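SVS_variant_AS1 (Streptomyces sp. CWA1, PDB 6TJA) is an engineered ancestral-type class I terpene cyclase that probably turns geranylgeranyl diphosphate into the spirocyclic diterpene spiroviolene. Local coordinates at residues G255-L258 with Q259-V262; E264-K267 with L268-I272. One frame throughout, in Å; residues are numbered along the deposited sequence.

Overall arrangement
Both contacts are local and follow one another in series, contact 1 with its capping box where the loop after helix 246-254 runs into helix 258-283 of the all-helical class I terpene cyclase fold, contact 2 on the turns that follow. Their centres are about 13 Å apart. The contacts touch where Met256 CE of contact 1 packs on Glu264 CB of contact 2 at 3.7 Å. Contact 1 is peripheral, about 25 Å from the chain centre, and contact 2 about 18 Å. Through Arg269, contact 2 reaches Asp227 on helix 211-231, a helix whose C-terminal end, judged by sequence, probably carries the start of the NSE metal-binding motif. No metal or substrate is part of either contact.

Contact 1. Residues G255-L258 with Q259-V262; sequences GMSL and QEAV
Gln259 sits between Ser257 and Glu260, the two residues that form the capping box at the start of helix 258-283. Its CB lies beside Ser257 OG, but its NE2 is hydrogen-bonded one turn on, to Glu263 OE2.

At Glu260 the box closes in both directions. Glu260 N donates to Ser257 OG over 3.2 Å in a nearly straight bond (163°), while the carboxylate reaches back and takes the N-H of Ser257 on OE1. The return bond, Ser257 N to Glu260 OE1 at 3.2 Å, comes in from above the carboxylate plane, 51° out of it. Two torsions make the exchange possible: Ser257 OG stands between its own backbone N and carbonyl carbon (chi1 60°), within bonding distance of Glu260 N, and Glu260 CG lies beside its backbone N, from where an extended chain carries the carboxylate back to the cap. Met256 lies across the same side chain, its CB 3.8 Å from Glu260 CB. Replacing Ser257 with an alanine would probably cost the N-H of Glu260 its side-chain cap and leave the box held from one side, by Glu260 OE1 on the backbone N-H.

Ala261 brings the first regular helical bond, Ala261 N to Ser257 O at 2.9 Å. Met256 SD lies against the backbone here, 3.7 Å from Ala261 N. The methyl group of Ala261 meets Leu250 and Met251 of helix 246-254, so the first turn packs against the preceding helix across the short connection through Gly255.

Val262 completes the turn, its N bonding to Leu258 O almost in line with the carbonyl. Its side chain also touches Tyr247, and Leu258 rests on Met251. Between these two side chains, Val262 CG2 meets Leu258 CD1 at 3.9 Å.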
loop_
_atom_site.group_PDB
_atom_site.type_symbol
_atom_site.label_atom_id
_atom_site.label_comp_id
_atom_site.label_asym_id
_atom_site.label_seq_id
_atom_site.Cartn_x
_atom_site.Cartn_y
_atom_site.Cartn_z
ATOM N N GLY A 255 0.122 23.907 -23.721
ATOM C CA GLY A 255 -0.077 25.353 -23.955
ATOM C C GLY A 255 -1.522 25.696 -24.317
ATOM O O GLY A 255 -1.745 26.520 -25.218
ATOM N N MET A 256 -2.494 25.113 -23.623
ATOM C CA MET A 256 -3.925 25.407 -23.874
ATOM C C MET A 256 -4.369 26.592 -23.011
ATOM O O MET A 256 -3.859 26.742 -21.885
ATOM C CB MET A 256 -4.805 24.196 -23.535
ATOM C CG MET A 256 -4.726 23.081 -24.535
ATOM S SD MET A 256 -5.723 21.699 -23.982
ATOM C CE MET A 256 -5.567 20.617 -25.400
ATOM N N SER A 257 -5.340 27.362 -23.510
ATOM C CA SER A 257 -6.205 28.236 -22.687
ATOM C C SER A 257 -6.962 27.362 -21.675
ATOM O O SER A 257 -7.030 26.110 -21.859
ATOM C CB SER A 257 -7.145 29.048 -23.526
ATOM O OG SER A 257 -7.999 28.224 -24.306
ATOM N N LEU A 258 -7.458 27.994 -20.612
ATOM C CA LEU A 258 -8.319 27.334 -19.623
ATOM C C LEU A 258 -9.493 26.725 -20.385
ATOM O O LEU A 258 -9.772 25.535 -20.169
ATOM C CB LEU A 258 -8.764 28.337 -18.557
ATOM C CG LEU A 258 -9.859 27.809 -17.627
ATOM C CD1 LEU A 258 -9.386 26.575 -16.877
ATOM C CD2 LEU A 258 -10.309 28.886 -16.653
ATOM N N GLN A 259 -10.114 27.487 -21.287
ATOM C CA GLN A 259 -11.312 27.013 -22.030
ATOM C C GLN A 259 -10.967 25.760 -22.842
ATOM O O GLN A 259 -11.765 24.829 -22.780
ATOM C CB GLN A 259 -11.900 28.071 -22.966
ATOM C CG GLN A 259 -13.236 27.644 -23.588
ATOM C CD GLN A 259 -14.255 27.154 -22.576
ATOM O OE1 GLN A 259 -14.441 27.738 -21.508
ATOM N NE2 GLN A 259 -14.922 26.052 -22.893
ATOM N N GLU A 260 -9.850 25.743 -23.586
ATOM C CA GLU A 260 -9.408 24.545 -24.365
ATOM C C GLU A 260 -9.130 23.369 -23.402
ATOM O O GLU A 260 -9.591 22.259 -23.677
ATOM C CB GLU A 260 -8.182 24.877 -25.227
ATOM C CG GLU A 260 -8.458 25.861 -26.373
ATOM C CD GLU A 260 -7.220 26.538 -26.966
ATOM O OE1 GLU A 260 -6.118 26.321 -26.435
ATOM O OE2 GLU A 260 -7.362 27.300 -27.956
ATOM N N ALA A 261 -8.442 23.604 -22.286
ATOM C CA ALA A 261 -8.157 22.578 -21.254
ATOM C C ALA A 261 -9.478 22.020 -20.700
ATOM O O ALA A 261 -9.571 20.783 -20.580
ATOM C CB ALA A 261 -7.264 23.120 -20.157
ATOM N N VAL A 262 -10.470 22.859 -20.401
ATOM C CA VAL A 262 -11.781 22.380 -19.848
ATOM C C VAL A 262 -12.408 21.387 -20.846
ATOM O O VAL A 262 -12.938 20.335 -20.404
ATOM C CB VAL A 262 -12.739 23.545 -19.508
ATOM C CG1 VAL A 262 -14.186 23.077 -19.294
ATOM C CG2 VAL A 262 -12.255 24.334 -18.304
#

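Contact 2. Residues E264-K267 with L268-I272; sequences EATK and LRDRI
Thr266 and Asp270 lie side by side one turn apart and point the same way, with Thr266 CG2 3.7 Å from Asp270 OD2. Backbone and side chain of the aspartate both gather at one carbonyl: Asp270 N donates to Thr266 O over 2.9 Å, and Asp270 CB is 3.2 Å from that same oxygen. Leu268 meets two carbonyls instead: its N bonds Glu264 O, while Leu268 CG, standing between its backbone N and carbonyl carbon (chi1 65°), comes to 3.5 Å from Ala265 O. The regular i to i+4 bonds continue from there through Arg271 N to Lys267 O.

Arg269 keeps its CB against Ala265 O, and its chain, bent at chi2, carries the guanidinium round to its neighbour. There Arg269 NH1 makes a salt bridge to Asp270 OD1 at 2.8 Å, arriving nearly along the C-O axis while the oxygen stands 21° out of the guanidinium plane.

Further partners fix these groups: Asp270 OD2 bonds to Ser337 OG, Arg269 NH1 also to Tyr14 O, and Arg269 NE forms a salt bridge with Asp227. Arg271 is tied to Asp338, and Thr266 OG1 to Val262 O. Helix 258-283 packs here on two helices, Ala265 on Ile246, Tyr247 and Leu250 of helix 246-254, and Leu268, Arg269 and Ile272 on helix 211-231.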
loop_
_atom_site.group_PDB
_atom_site.type_symbol
_atom_site.label_atom_id
_atom_site.label_comp_id
_atom_site.label_asym_id
_atom_site.label_seq_id
_atom_site.Cartn_x
_atom_site.Cartn_y
_atom_site.Cartn_z
ATOM N N GLU A 264 -10.736 19.717 -23.462
ATOM C CA GLU A 264 -9.841 18.542 -23.528
ATOM C C GLU A 264 -10.116 17.625 -22.326
ATOM O O GLU A 264 -10.192 16.390 -22.505
ATOM C CB GLU A 264 -8.378 18.978 -23.590
ATOM C CG GLU A 264 -7.422 17.804 -23.797
ATOM C CD GLU A 264 -7.672 16.974 -25.057
ATOM O OE1 GLU A 264 -8.384 17.466 -25.965
ATOM O OE2 GLU A 264 -7.141 15.838 -25.138
ATOM N N ALA A 265 -10.266 18.187 -21.138
ATOM C CA ALA A 265 -10.440 17.390 -19.903
ATOM C C ALA A 265 -11.740 16.587 -19.988
ATOM O O ALA A 265 -11.732 15.404 -19.576
ATOM C CB ALA A 265 -10.404 18.263 -18.676
ATOM N N THR A 266 -12.826 17.202 -20.472
ATOM C CA THR A 266 -14.156 16.553 -20.527
ATOM C C THR A 266 -14.051 15.383 -21.504
ATOM O O THR A 266 -14.628 14.285 -21.216
ATOM C CB THR A 266 -15.250 17.573 -20.874
ATOM O OG1 THR A 266 -15.163 18.504 -19.801
ATOM C CG2 THR A 266 -16.641 16.968 -20.992
ATOM N N LYS A 267 -13.322 15.607 -22.581
ATOM C CA LYS A 267 -13.099 14.620 -23.589
ATOM C C LYS A 267 -12.403 13.381 -23.055
ATOM O O LYS A 267 -12.883 12.312 -23.193
ATOM C CB LYS A 267 -12.344 15.207 -24.750
ATOM C CG LYS A 267 -13.221 15.875 -25.766
ATOM C CD LYS A 267 -12.397 16.377 -26.918
ATOM C CE LYS A 267 -12.950 17.647 -27.476
ATOM N NZ LYS A 267 -13.100 17.540 -28.932
ATOM N N LEU A 268 -11.274 13.552 -22.422
ATOM C CA LEU A 268 -10.576 12.417 -21.921
ATOM C C LEU A 268 -11.300 11.680 -20.779
ATOM O O LEU A 268 -11.225 10.508 -20.695
ATOM C CB LEU A 268 -9.121 12.735 -21.644
ATOM C CG LEU A 268 -8.788 13.725 -20.577
ATOM C CD1 LEU A 268 -8.903 13.076 -19.230
ATOM C CD2 LEU A 268 -7.412 14.276 -20.815
ATOM N N ARG A 269 -12.032 12.401 -19.963
ATOM C CA ARG A 269 -12.802 11.851 -18.811
ATOM C C ARG A 269 -13.932 10.994 -19.384
ATOM O O ARG A 269 -14.121 9.848 -18.932
ATOM C CB ARG A 269 -13.265 13.008 -17.908
ATOM C CG ARG A 269 -14.186 12.631 -16.754
ATOM C CD ARG A 269 -15.613 12.602 -17.231
ATOM N NE ARG A 269 -16.597 12.344 -16.185
ATOM C CZ ARG A 269 -17.823 11.904 -16.422
ATOM N NH1 ARG A 269 -18.215 11.662 -17.662
ATOM N NH2 ARG A 269 -18.654 11.697 -15.418
ATOM N N ASP A 270 -14.607 11.518 -20.403
ATOM C CA ASP A 270 -15.711 10.825 -21.100
ATOM C C ASP A 270 -15.172 9.565 -21.799
ATOM O O ASP A 270 -15.830 8.524 -21.746
ATOM C CB ASP A 270 -16.399 11.785 -22.061
ATOM C CG ASP A 270 -17.314 12.810 -21.408
ATOM O OD1 ASP A 270 -17.470 12.794 -20.169
ATOM O OD2 ASP A 270 -17.839 13.634 -22.156
ATOM N N ARG A 271 -13.988 9.635 -22.396
ATOM C CA ARG A 271 -13.378 8.454 -23.041
ATOM C C ARG A 271 -13.208 7.358 -21.973
ATOM O O ARG A 271 -13.536 6.198 -22.256
ATOM C CB ARG A 271 -12.086 8.874 -23.748
ATOM C CG ARG A 271 -11.320 7.682 -24.292
ATOM C CD ARG A 271 -9.972 7.983 -24.907
ATOM N NE ARG A 271 -9.978 9.047 -25.900
ATOM C CZ ARG A 271 -9.182 9.080 -26.969
ATOM N NH1 ARG A 271 -8.409 8.062 -27.252
ATOM N NH2 ARG A 271 -9.206 10.109 -27.784
ATOM N N ILE A 272 -12.740 7.703 -20.769
ATOM C CA ILE A 272 -12.481 6.715 -19.684
ATOM C C ILE A 272 -13.826 6.142 -19.209
ATOM O O ILE A 272 -13.902 4.920 -19.015
ATOM C CB ILE A 272 -11.667 7.326 -18.532
ATOM C CG1 ILE A 272 -10.284 7.774 -18.993
ATOM C CG2 ILE A 272 -11.554 6.349 -17.380
ATOM C CD1 ILE A 272 -9.559 8.651 -17.984
#